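Local structure of HD domain-containing protein (2HEK) at residues E145-I153 and R190-V198; V175-L185 and A205-M216. The protein is of unknown function but binds zinc through an HD domain, also binds GDP, and may act as a dGTPase. All coordinates share one frame; numbering follows the deposited sequence.

Contact 1: E145-I153 and R190-V198; sequences EEEKLLSEI and RVYENKVVV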
loop_
_atom_site.group_PDB
_atom_site.type_symbol
_atom_site.label_atom_id
_atom_site.label_comp_id
_atom_site.label_asym_id
_atom_site.label_seq_id
_atom_site.Cartn_x
_atom_site.Cartn_y
_atom_site.Cartn_z
ATOM N N GLU A 145 -24.002 33.321 0.111
ATOM C CA GLU A 145 -23.463 32.352 1.072
ATOM C C GLU A 145 -23.573 30.897 0.616
ATOM O O GLU A 145 -22.692 30.103 0.895
ATOM C CB GLU A 145 -24.106 32.539 2.436
ATOM C CG GLU A 145 -23.687 33.836 3.132
ATOM C CD GLU A 145 -22.174 34.057 3.144
ATOM O OE1 GLU A 145 -21.448 33.330 3.879
ATOM O OE2 GLU A 145 -21.709 34.966 2.414
ATOM N N GLU A 146 -24.651 30.548 -0.088
ATOM C CA GLU A 146 -24.763 29.222 -0.688
ATOM C C GLU A 146 -23.650 29.028 -1.709
ATOM O O GLU A 146 -22.964 28.010 -1.680
ATOM C CB GLU A 146 -26.144 28.997 -1.319
ATOM C CG GLU A 146 -26.322 27.660 -2.097
ATOM C CD GLU A 146 -26.292 26.364 -1.243
ATOM O OE1 GLU A 146 -25.882 26.367 -0.048
ATOM O OE2 GLU A 146 -26.674 25.310 -1.800
ATOM N N GLU A 147 -23.456 30.007 -2.594
ATOM C CA GLU A 147 -22.425 29.895 -3.593
ATOM C C GLU A 147 -21.051 29.796 -2.935
ATOM O O GLU A 147 -20.198 29.073 -3.432
ATOM C CB GLU A 147 -22.448 31.040 -4.565
ATOM C CG GLU A 147 -23.659 31.010 -5.561
ATOM C CD GLU A 147 -23.697 32.253 -6.462
ATOM O OE1 GLU A 147 -22.655 32.929 -6.597
ATOM O OE2 GLU A 147 -24.767 32.559 -7.057
ATOM N N LYS A 148 -20.848 30.513 -1.831
ATOM C CA LYS A 148 -19.555 30.489 -1.145
ATOM C C LYS A 148 -19.281 29.110 -0.540
ATOM O O LYS A 148 -18.178 28.595 -0.692
ATOM C CB LYS A 148 -19.426 31.602 -0.089
ATOM C CG LYS A 148 -18.060 31.629 0.644
ATOM C CD LYS A 148 -18.066 32.682 1.742
ATOM C CE LYS A 148 -16.709 32.846 2.417
ATOM N NZ LYS A 148 -16.773 33.956 3.483
ATOM N N LEU A 149 -20.269 28.508 0.120
ATOM C CA LEU A 149 -20.086 27.152 0.656
ATOM C C LEU A 149 -19.714 26.167 -0.463
ATOM O O LEU A 149 -18.800 25.350 -0.312
ATOM C CB LEU A 149 -21.353 26.653 1.392
ATOM C CG LEU A 149 -21.392 25.189 1.846
ATOM C CD1 LEU A 149 -20.290 24.898 2.896
ATOM C CD2 LEU A 149 -22.754 24.807 2.411
ATOM N N LEU A 150 -20.450 26.232 -1.573
ATOM C CA LEU A 150 -20.256 25.286 -2.651
ATOM C C LEU A 150 -18.902 25.498 -3.271
ATOM O O LEU A 150 -18.210 24.521 -3.580
ATOM C CB LEU A 150 -21.393 25.386 -3.717
ATOM C CG LEU A 150 -22.807 24.998 -3.246
ATOM C CD1 LEU A 150 -23.804 25.027 -4.409
ATOM C CD2 LEU A 150 -22.792 23.587 -2.617
ATOM N N SER A 151 -18.510 26.770 -3.426
ATOM C CA SER A 151 -17.220 27.100 -4.007
ATOM C C SER A 151 -16.059 26.622 -3.118
ATOM O O SER A 151 -15.042 26.152 -3.638
ATOM C CB SER A 151 -17.105 28.597 -4.227
ATOM O OG SER A 151 -15.956 28.857 -4.992
ATOM N N GLU A 152 -16.235 26.722 -1.792
ATOM C CA GLU A 152 -15.252 26.221 -0.798
ATOM C C GLU A 152 -15.018 24.714 -0.950
ATOM O O GLU A 152 -13.895 24.232 -0.754
ATOM C CB GLU A 152 -15.730 26.479 0.636
ATOM C CG GLU A 152 -15.521 27.897 1.109
ATOM C CD GLU A 152 -16.005 28.160 2.553
ATOM O OE1 GLU A 152 -16.494 27.248 3.267
ATOM O OE2 GLU A 152 -15.918 29.335 2.959
ATOM N N ILE A 153 -16.081 23.982 -1.284
ATOM C CA ILE A 153 -15.978 22.536 -1.452
ATOM C C ILE A 153 -14.950 22.177 -2.541
ATOM O O ILE A 153 -14.220 21.199 -2.410
ATOM C CB ILE A 153 -17.357 21.881 -1.693
ATOM C CG1 ILE A 153 -18.208 21.966 -0.407
ATOM C CG2 ILE A 153 -17.209 20.403 -2.237
ATOM C CD1 ILE A 153 -19.673 21.465 -0.569
ATOM N N ARG A 190 -17.103 19.351 8.480
ATOM C CA ARG A 190 -18.451 19.764 8.897
ATOM C C ARG A 190 -18.752 21.089 8.218
ATOM O O ARG A 190 -17.833 21.825 7.887
ATOM C CB ARG A 190 -18.510 19.990 10.414
ATOM C CG ARG A 190 -18.109 18.801 11.267
ATOM C CD ARG A 190 -19.155 17.715 11.276
ATOM N NE ARG A 190 -18.816 16.653 12.228
ATOM C CZ ARG A 190 -18.189 15.525 11.874
ATOM N NH1 ARG A 190 -17.836 15.319 10.599
ATOM N NH2 ARG A 190 -17.903 14.604 12.783
ATOM N N VAL A 191 -20.033 21.390 8.025
ATOM C CA VAL A 191 -20.487 22.762 7.706
ATOM C C VAL A 191 -20.934 23.493 8.992
ATOM O O VAL A 191 -21.836 23.032 9.725
ATOM C CB VAL A 191 -21.676 22.750 6.730
ATOM C CG1 VAL A 191 -22.060 24.166 6.320
ATOM C CG2 VAL A 191 -21.361 21.888 5.512
ATOM N N TYR A 192 -20.315 24.622 9.272
ATOM C CA TYR A 192 -20.684 25.394 10.449
ATOM C C TYR A 192 -20.658 26.860 10.078
ATOM O O TYR A 192 -19.680 27.344 9.484
ATOM C CB TYR A 192 -19.774 25.043 11.627
ATOM C CG TYR A 192 -20.233 25.618 12.947
ATOM C CD1 TYR A 192 -21.092 24.903 13.773
ATOM C CD2 TYR A 192 -19.811 26.867 13.371
ATOM C CE1 TYR A 192 -21.517 25.420 14.981
ATOM C CE2 TYR A 192 -20.230 27.394 14.578
ATOM C CZ TYR A 192 -21.082 26.666 15.379
ATOM O OH TYR A 192 -21.518 27.195 16.572
ATOM N N GLU A 193 -21.723 27.574 10.430
ATOM C CA GLU A 193 -21.814 28.999 10.094
ATOM C C GLU A 193 -21.524 29.172 8.603
ATOM O O GLU A 193 -20.789 30.071 8.191
ATOM C CB GLU A 193 -20.809 29.818 10.918
ATOM C CG GLU A 193 -21.191 30.103 12.379
ATOM C CD GLU A 193 -20.046 30.777 13.145
ATOM O OE1 GLU A 193 -19.174 31.412 12.481
ATOM O OE2 GLU A 193 -20.008 30.667 14.400
ATOM N N ASN A 194 -22.077 28.270 7.805
ATOM C CA ASN A 194 -21.878 28.278 6.360
ATOM C C ASN A 194 -20.420 28.163 5.843
ATOM O O ASN A 194 -20.126 28.538 4.704
ATOM C CB ASN A 194 -22.571 29.502 5.755
ATOM C CG ASN A 194 -23.056 29.249 4.366
ATOM O OD1 ASN A 194 -22.538 29.830 3.414
ATOM N ND2 ASN A 194 -24.032 28.348 4.225
ATOM N N LYS A 195 -19.515 27.648 6.674
ATOM C CA LYS A 195 -18.145 27.361 6.228
ATOM C C LYS A 195 -17.915 25.858 6.263
ATOM O O LYS A 195 -18.548 25.150 7.067
ATOM C CB LYS A 195 -17.107 28.018 7.136
ATOM C CG LYS A 195 -17.130 29.529 7.197
ATOM C CD LYS A 195 -16.278 30.010 8.374
ATOM C CE LYS A 195 -16.911 31.219 9.085
ATOM N NZ LYS A 195 -16.989 32.444 8.219
ATOM N N VAL A 196 -17.010 25.373 5.405
ATOM C CA VAL A 196 -16.461 24.016 5.539
ATOM C C VAL A 196 -15.394 24.076 6.628
ATOM O O VAL A 196 -14.430 24.834 6.528
ATOM C CB VAL A 196 -15.842 23.486 4.208
ATOM C CG1 VAL A 196 -15.245 22.054 4.406
ATOM C CG2 VAL A 196 -16.889 23.463 3.089
ATOM N N VAL A 197 -15.580 23.315 7.696
ATOM C CA VAL A 197 -14.622 23.342 8.817
ATOM C C VAL A 197 -14.193 21.908 9.123
ATOM O O VAL A 197 -14.791 20.986 8.589
ATOM C CB VAL A 197 -15.251 24.010 10.114
ATOM C CG1 VAL A 197 -15.740 25.426 9.815
ATOM C CG2 VAL A 197 -16.398 23.191 10.662
ATOM N N VAL A 198 -13.214 21.711 10.012
ATOM C CA VAL A 198 -12.823 20.354 10.400
ATOM C C VAL A 198 -13.278 20.098 11.841
ATOM O O VAL A 198 -13.011 20.908 12.710
ATOM C CB VAL A 198 -11.271 20.153 10.319
ATOM C CG1 VAL A 198 -10.863 18.664 10.564
ATOM C CG2 VAL A 198 -10.723 20.637 8.965
#
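Leu149 of the helix lies on the face of a beta hairpin, its CD1 methyl 3.7 Å from CG2 of Val196 on one strand and 3.9 Å from CG1 of Val191 on the other. Its side chain crosses both valines at about a right angle, so branched ends meet methyl against methyl. With CG swung opposite the backbone N (chi1 172°), the leucine can straddle the pair. One turn on, Ile153 lays CG1 across the same CG2 of Val196, 4.0 Å away and again nearly perpendicular, so that Leu149 and Ile153 share this one methyl, with Glu152 alongside. Beside this apolar patch Glu152, extended beyond CG, brings its carboxylate to the hairpin backbone: Val196 N donates to Glu152 OE1 at 2.9 Å, a nearly straight bond of 167° that arrives close to the C-O direction. The bond ties a strand amide that does not pair within the hairpin, whereas the neighbouring Val197 N pairs with Arg190 O. CA of Lys195 also lies against OE1 of Glu152, at 3.4 Å. At the far end the side chain of Asn194, in the type I' turn from Tyr192 to Lys195, is set against the first turn of the helix at Glu145. This is a helix packed on a beta hairpin, with a carboxylate taking a strand amide; helix and strand 195-198 run at 43°. Leu69 of helix 51-69 touches Val191 and Val196, while Thr62 and Ile65 pack on Ile153; strand 195-199 also pairs with strand 326-329, continuing the mixed sheet that the hairpin edges.

Contact 2: V175-L185 and A205-M216; sequences VSYGFFDYDRL and ALENFLISRYFM. With GOL (glycerol), chain X.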
loop_
_atom_site.group_PDB
_atom_site.type_symbol
_atom_site.label_atom_id
_atom_site.label_comp_id
_atom_site.label_asym_id
_atom_site.label_seq_id
_atom_site.Cartn_x
_atom_site.Cartn_y
_atom_site.Cartn_z
ATOM N N VAL A 175 6.216 10.318 -5.012
ATOM C CA VAL A 175 6.610 11.012 -3.799
ATOM C C VAL A 175 6.064 10.249 -2.597
ATOM O O VAL A 175 4.920 10.376 -2.233
ATOM C CB VAL A 175 6.201 12.516 -3.829
ATOM C CG1 VAL A 175 6.644 13.245 -2.536
ATOM C CG2 VAL A 175 6.847 13.181 -5.023
ATOM N N SER A 176 6.953 9.469 -2.000
ATOM C CA SER A 176 6.690 8.486 -0.947
ATOM C C SER A 176 6.770 9.075 0.454
ATOM O O SER A 176 6.817 8.324 1.443
ATOM C CB SER A 176 7.772 7.390 -1.048
ATOM O OG SER A 176 9.095 7.944 -1.030
ATOM N N TYR A 177 6.789 10.407 0.551
ATOM C CA TYR A 177 7.004 11.049 1.849
ATOM C C TYR A 177 5.675 11.450 2.521
ATOM O O TYR A 177 5.463 11.131 3.695
ATOM C CB TYR A 177 7.992 12.205 1.742
ATOM C CG TYR A 177 9.376 11.831 1.185
ATOM C CD1 TYR A 177 9.821 12.395 -0.002
ATOM C CD2 TYR A 177 10.232 10.899 1.836
ATOM C CE1 TYR A 177 11.095 12.071 -0.572
ATOM C CE2 TYR A 177 11.542 10.585 1.305
ATOM C CZ TYR A 177 11.959 11.175 0.072
ATOM O OH TYR A 177 13.220 10.964 -0.531
ATOM N N GLY A 178 4.762 12.107 1.813
ATOM C CA GLY A 178 3.455 12.405 2.439
ATOM C C GLY A 178 2.585 11.142 2.608
ATOM O O GLY A 178 2.874 10.089 1.995
ATOM N N PHE A 179 1.530 11.239 3.427
ATOM C CA PHE A 179 0.414 10.299 3.338
ATOM C C PHE A 179 -0.704 11.017 2.578
ATOM O O PHE A 179 -1.191 12.007 3.023
ATOM C CB PHE A 179 -0.061 9.813 4.738
ATOM C CG PHE A 179 -1.224 8.831 4.687
ATOM C CD1 PHE A 179 -1.098 7.595 4.050
ATOM C CD2 PHE A 179 -2.446 9.139 5.281
ATOM C CE1 PHE A 179 -2.180 6.667 3.990
ATOM C CE2 PHE A 179 -3.544 8.217 5.229
ATOM C CZ PHE A 179 -3.407 6.984 4.588
ATOM N N PHE A 180 -1.157 10.485 1.460
ATOM C CA PHE A 180 -2.075 11.230 0.620
ATOM C C PHE A 180 -3.547 10.708 0.466
ATOM O O PHE A 180 -4.253 11.056 -0.522
ATOM C CB PHE A 180 -1.399 11.412 -0.743
ATOM C CG PHE A 180 -0.061 12.161 -0.679
ATOM C CD1 PHE A 180 1.152 11.493 -0.432
ATOM C CD2 PHE A 180 -0.028 13.533 -0.858
ATOM C CE1 PHE A 180 2.395 12.202 -0.420
ATOM C CE2 PHE A 180 1.208 14.235 -0.830
ATOM C CZ PHE A 180 2.410 13.578 -0.607
ATOM N N ASP A 181 -4.028 9.934 1.441
ATOM C CA ASP A 181 -5.353 9.367 1.374
ATOM C C ASP A 181 -6.218 10.185 2.331
ATOM O O ASP A 181 -6.097 10.064 3.569
ATOM C CB ASP A 181 -5.335 7.864 1.741
ATOM C CG ASP A 181 -6.750 7.221 1.814
ATOM O OD1 ASP A 181 -7.785 7.924 1.965
ATOM O OD2 ASP A 181 -6.812 5.970 1.743
ATOM N N TYR A 182 -7.086 11.022 1.746
ATOM C CA TYR A 182 -7.862 11.974 2.534
ATOM C C TYR A 182 -9.304 11.506 2.863
ATOM O O TYR A 182 -10.142 12.293 3.185
ATOM C CB TYR A 182 -7.788 13.379 1.905
ATOM C CG TYR A 182 -6.376 13.876 1.484
ATOM C CD1 TYR A 182 -6.153 14.327 0.179
ATOM C CD2 TYR A 182 -5.279 13.849 2.362
ATOM C CE1 TYR A 182 -4.892 14.752 -0.245
ATOM C CE2 TYR A 182 -3.996 14.272 1.935
ATOM C CZ TYR A 182 -3.832 14.731 0.626
ATOM O OH TYR A 182 -2.615 15.200 0.151
ATOM N N ASP A 183 -9.564 10.204 2.836
ATOM C CA ASP A 183 -10.856 9.640 3.224
ATOM C C ASP A 183 -11.220 10.027 4.659
ATOM O O ASP A 183 -12.332 10.486 4.936
ATOM C CB ASP A 183 -10.764 8.127 3.116
ATOM C CG ASP A 183 -12.100 7.470 3.078
ATOM O OD1 ASP A 183 -12.688 7.237 4.181
ATOM O OD2 ASP A 183 -12.541 7.155 1.937
ATOM N N ARG A 184 -10.272 9.851 5.569
ATOM C CA ARG A 184 -10.417 10.289 6.950
ATOM C C ARG A 184 -10.677 11.788 7.060
ATOM O O ARG A 184 -11.613 12.194 7.748
ATOM C CB ARG A 184 -9.199 9.861 7.810
ATOM C CG ARG A 184 -9.276 10.322 9.292
ATOM C CD ARG A 184 -10.549 9.804 10.015
ATOM N NE ARG A 184 -10.442 10.071 11.440
ATOM C CZ ARG A 184 -11.357 9.749 12.352
ATOM N NH1 ARG A 184 -12.459 9.094 11.997
ATOM N NH2 ARG A 184 -11.141 10.057 13.631
ATOM N N LEU A 185 -9.886 12.611 6.370
ATOM C CA LEU A 185 -10.082 14.059 6.440
ATOM C C LEU A 185 -11.484 14.407 5.971
ATOM O O LEU A 185 -12.219 15.123 6.670
ATOM C CB LEU A 185 -9.045 14.821 5.583
ATOM C CG LEU A 185 -9.150 16.345 5.628
ATOM C CD1 LEU A 185 -9.146 16.980 7.084
ATOM C CD2 LEU A 185 -8.083 16.993 4.745
ATOM N N ALA A 205 -5.743 14.364 10.981
ATOM C CA ALA A 205 -5.909 14.294 9.523
ATOM C C ALA A 205 -5.604 15.638 8.871
ATOM O O ALA A 205 -5.062 15.676 7.765
ATOM C CB ALA A 205 -7.316 13.817 9.139
ATOM N N LEU A 206 -5.969 16.745 9.516
ATOM C CA LEU A 206 -5.641 18.084 8.952
ATOM C C LEU A 206 -4.131 18.358 8.975
ATOM O O LEU A 206 -3.565 18.836 8.000
ATOM C CB LEU A 206 -6.382 19.203 9.720
ATOM C CG LEU A 206 -6.049 20.657 9.346
ATOM C CD1 LEU A 206 -6.391 20.989 7.882
ATOM C CD2 LEU A 206 -6.704 21.663 10.336
ATOM N N GLU A 207 -3.488 18.075 10.117
ATOM C CA GLU A 207 -2.031 18.121 10.222
ATOM C C GLU A 207 -1.396 17.294 9.097
ATOM O O GLU A 207 -0.473 17.760 8.438
ATOM C CB GLU A 207 -1.592 17.580 11.616
ATOM C CG GLU A 207 -1.907 18.603 12.741
ATOM C CD GLU A 207 -1.561 18.131 14.149
ATOM O OE1 GLU A 207 -1.327 16.920 14.341
ATOM O OE2 GLU A 207 -1.548 19.001 15.055
ATOM N N ASN A 208 -1.853 16.060 8.894
ATOM C CA ASN A 208 -1.262 15.216 7.867
ATOM C C ASN A 208 -1.425 15.853 6.473
ATOM O O ASN A 208 -0.511 15.842 5.648
ATOM C CB ASN A 208 -1.917 13.823 7.857
ATOM C CG ASN A 208 -1.418 12.982 6.709
ATOM O OD1 ASN A 208 -0.249 12.699 6.634
ATOM N ND2 ASN A 208 -2.289 12.653 5.768
ATOM N N PHE A 209 -2.605 16.386 6.210
ATOM C CA PHE A 209 -2.882 17.041 4.921
ATOM C C PHE A 209 -1.920 18.202 4.657
ATOM O O PHE A 209 -1.323 18.287 3.581
ATOM C CB PHE A 209 -4.356 17.496 4.897
ATOM C CG PHE A 209 -4.705 18.296 3.690
ATOM C CD1 PHE A 209 -4.891 17.669 2.464
ATOM C CD2 PHE A 209 -4.768 19.689 3.760
ATOM C CE1 PHE A 209 -5.187 18.427 1.296
ATOM C CE2 PHE A 209 -5.070 20.466 2.601
ATOM C CZ PHE A 209 -5.281 19.814 1.364
ATOM N N LEU A 210 -1.727 19.080 5.639
ATOM C CA LEU A 210 -0.811 20.222 5.479
ATOM C C LEU A 210 0.654 19.803 5.306
ATOM O O LEU A 210 1.373 20.434 4.535
ATOM C CB LEU A 210 -0.935 21.215 6.666
ATOM C CG LEU A 210 -2.366 21.772 6.827
ATOM C CD1 LEU A 210 -2.494 22.395 8.216
ATOM C CD2 LEU A 210 -2.679 22.815 5.689
ATOM N N ILE A 211 1.083 18.753 6.019
ATOM C CA ILE A 211 2.446 18.211 5.862
ATOM C C ILE A 211 2.610 17.571 4.487
ATOM O O ILE A 211 3.651 17.756 3.792
ATOM C CB ILE A 211 2.782 17.121 6.903
ATOM C CG1 ILE A 211 2.748 17.674 8.330
ATOM C CG2 ILE A 211 4.160 16.543 6.600
ATOM C CD1 ILE A 211 3.618 18.873 8.575
ATOM N N SER A 212 1.596 16.826 4.063
ATOM C CA SER A 212 1.654 16.225 2.719
ATOM C C SER A 212 1.777 17.320 1.656
ATOM O O SER A 212 2.555 17.203 0.688
ATOM C CB SER A 212 0.483 15.273 2.509
ATOM O OG SER A 212 -0.676 15.969 2.019
ATOM N N ARG A 213 1.055 18.420 1.836
ATOM C CA ARG A 213 1.182 19.549 0.904
ATOM C C ARG A 213 2.591 20.164 0.941
ATOM O O ARG A 213 3.193 20.472 -0.110
ATOM C CB ARG A 213 0.105 20.592 1.237
ATOM C CG ARG A 213 0.056 21.768 0.331
ATOM C CD ARG A 213 -1.074 22.752 0.805
ATOM N NE ARG A 213 -1.200 23.879 -0.134
ATOM C CZ ARG A 213 -0.603 25.067 0.027
ATOM N NH1 ARG A 213 0.166 25.308 1.099
ATOM N NH2 ARG A 213 -0.772 26.020 -0.877
ATOM N N TYR A 214 3.150 20.329 2.141
ATOM C CA TYR A 214 4.551 20.814 2.254
ATOM C C TYR A 214 5.497 19.918 1.436
ATOM O O TYR A 214 6.353 20.408 0.695
ATOM C CB TYR A 214 5.023 20.800 3.726
ATOM C CG TYR A 214 6.512 20.929 3.900
ATOM C CD1 TYR A 214 7.129 22.194 3.990
ATOM C CD2 TYR A 214 7.322 19.782 4.019
ATOM C CE1 TYR A 214 8.544 22.310 4.186
ATOM C CE2 TYR A 214 8.691 19.881 4.212
ATOM C CZ TYR A 214 9.307 21.129 4.292
ATOM O OH TYR A 214 10.692 21.166 4.483
ATOM N N PHE A 215 5.382 18.599 1.596
ATOM C CA PHE A 215 6.255 17.702 0.816
ATOM C C PHE A 215 6.125 17.865 -0.695
ATOM O O PHE A 215 7.130 17.878 -1.409
ATOM C CB PHE A 215 6.042 16.252 1.210
ATOM C CG PHE A 215 6.736 15.882 2.495
ATOM C CD1 PHE A 215 6.015 15.398 3.583
ATOM C CD2 PHE A 215 8.128 15.990 2.596
ATOM C CE1 PHE A 215 6.687 15.007 4.789
ATOM C CE2 PHE A 215 8.802 15.632 3.777
ATOM C CZ PHE A 215 8.053 15.142 4.886
ATOM N N MET A 216 4.901 17.987 -1.200
ATOM C CA MET A 216 4.747 18.170 -2.645
ATOM C C MET A 216 5.435 19.445 -3.129
ATOM O O MET A 216 6.040 19.446 -4.203
ATOM C CB MET A 216 3.279 18.143 -3.068
ATOM C CG MET A 216 2.629 16.752 -2.892
ATOM S SD MET A 216 3.570 15.423 -3.769
ATOM C CE MET A 216 3.503 15.974 -5.455
HETATM C C1 GOL X . 3.445 12.711 6.054
HETATM O O1 GOL X . 2.250 12.992 5.342
HETATM C C2 GOL X . 3.264 11.440 6.873
HETATM O O2 GOL X . 2.154 11.558 7.731
HETATM C C3 GOL X . 4.486 11.091 7.716
HETATM O O3 GOL X . 4.501 9.678 7.938
#
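The ring of Tyr182 lies across helix 203-221, and the edge of Phe209 stands against its face in a T-shaped pair, centroids 5.0 Å apart and planes at 78°. Beside this pair Leu185 presses CD2 onto CB of Phe209, while its backbone settles against the small Ala205, whose CB is 3.9 Å from Leu185 CA. Further along, Gly178, with no side chain, lets the chain come close over Ser212 beside the Phe180 ring, its CA 4.1 Å from Ser212 CB. Ser212 CB packs over one face of that ring, and Met216 curls round beside it, bent at chi2 and chi3, to put its sulfur obliquely to Phe180 in a Met-aromatic contact and against Val175. Tyr177 CB covers one face of Phe215 in a CH-pi contact, 3.9 Å from the ring centre, while its own ring leads away. Polar links run between the bumps. Tyr182 OH donates to Ser212 OG at 2.8 Å, and Ser212 OG in turn donates a hydrogen bond to Phe209 O, which also accepts from Arg213 N. A leucine in place of Tyr182 would probably leave Ser212 OG without its donor and the edge of Phe209 without a ring to meet. Asn208 ND2 donates to Phe179 O at 3.0 Å, and its OD1 accepts from two hydroxyls of a glycerol, probably from the crystallisation liquor, whose O1 also takes the Phe179 N-H. The chemistry is thus that of an aromatic interface in which Ser212 meets the Tyr182 hydroxyl and the buried Asn208 amide bonds the Phe179 backbone, binding an irregular chain to a helix that also faces a second subunit.

Overall arrangement
Following the chain from the N terminus, helix 145-153 of the HD domain comes first, then 175-185, the hairpin 190-198 and finally helix 205-216. Contact 1 closes a loop of 36 residues that contains 175-185; contact 2 closes one of 19 residues that contains the hairpin. The segments alternate, so the two closures cross rather than nest. Helix 183-187 leads directly into strand 189-192, and strand 195-199 into helix 203-221, which makes the hairpin the bridge between them. The contact centres lie 22 Å apart, yet Val198 and Leu185 touch. Contact 1 joins helix 145-155 to the hairpin, and contact 2 holds the chain before the hairpin on helix 203-221.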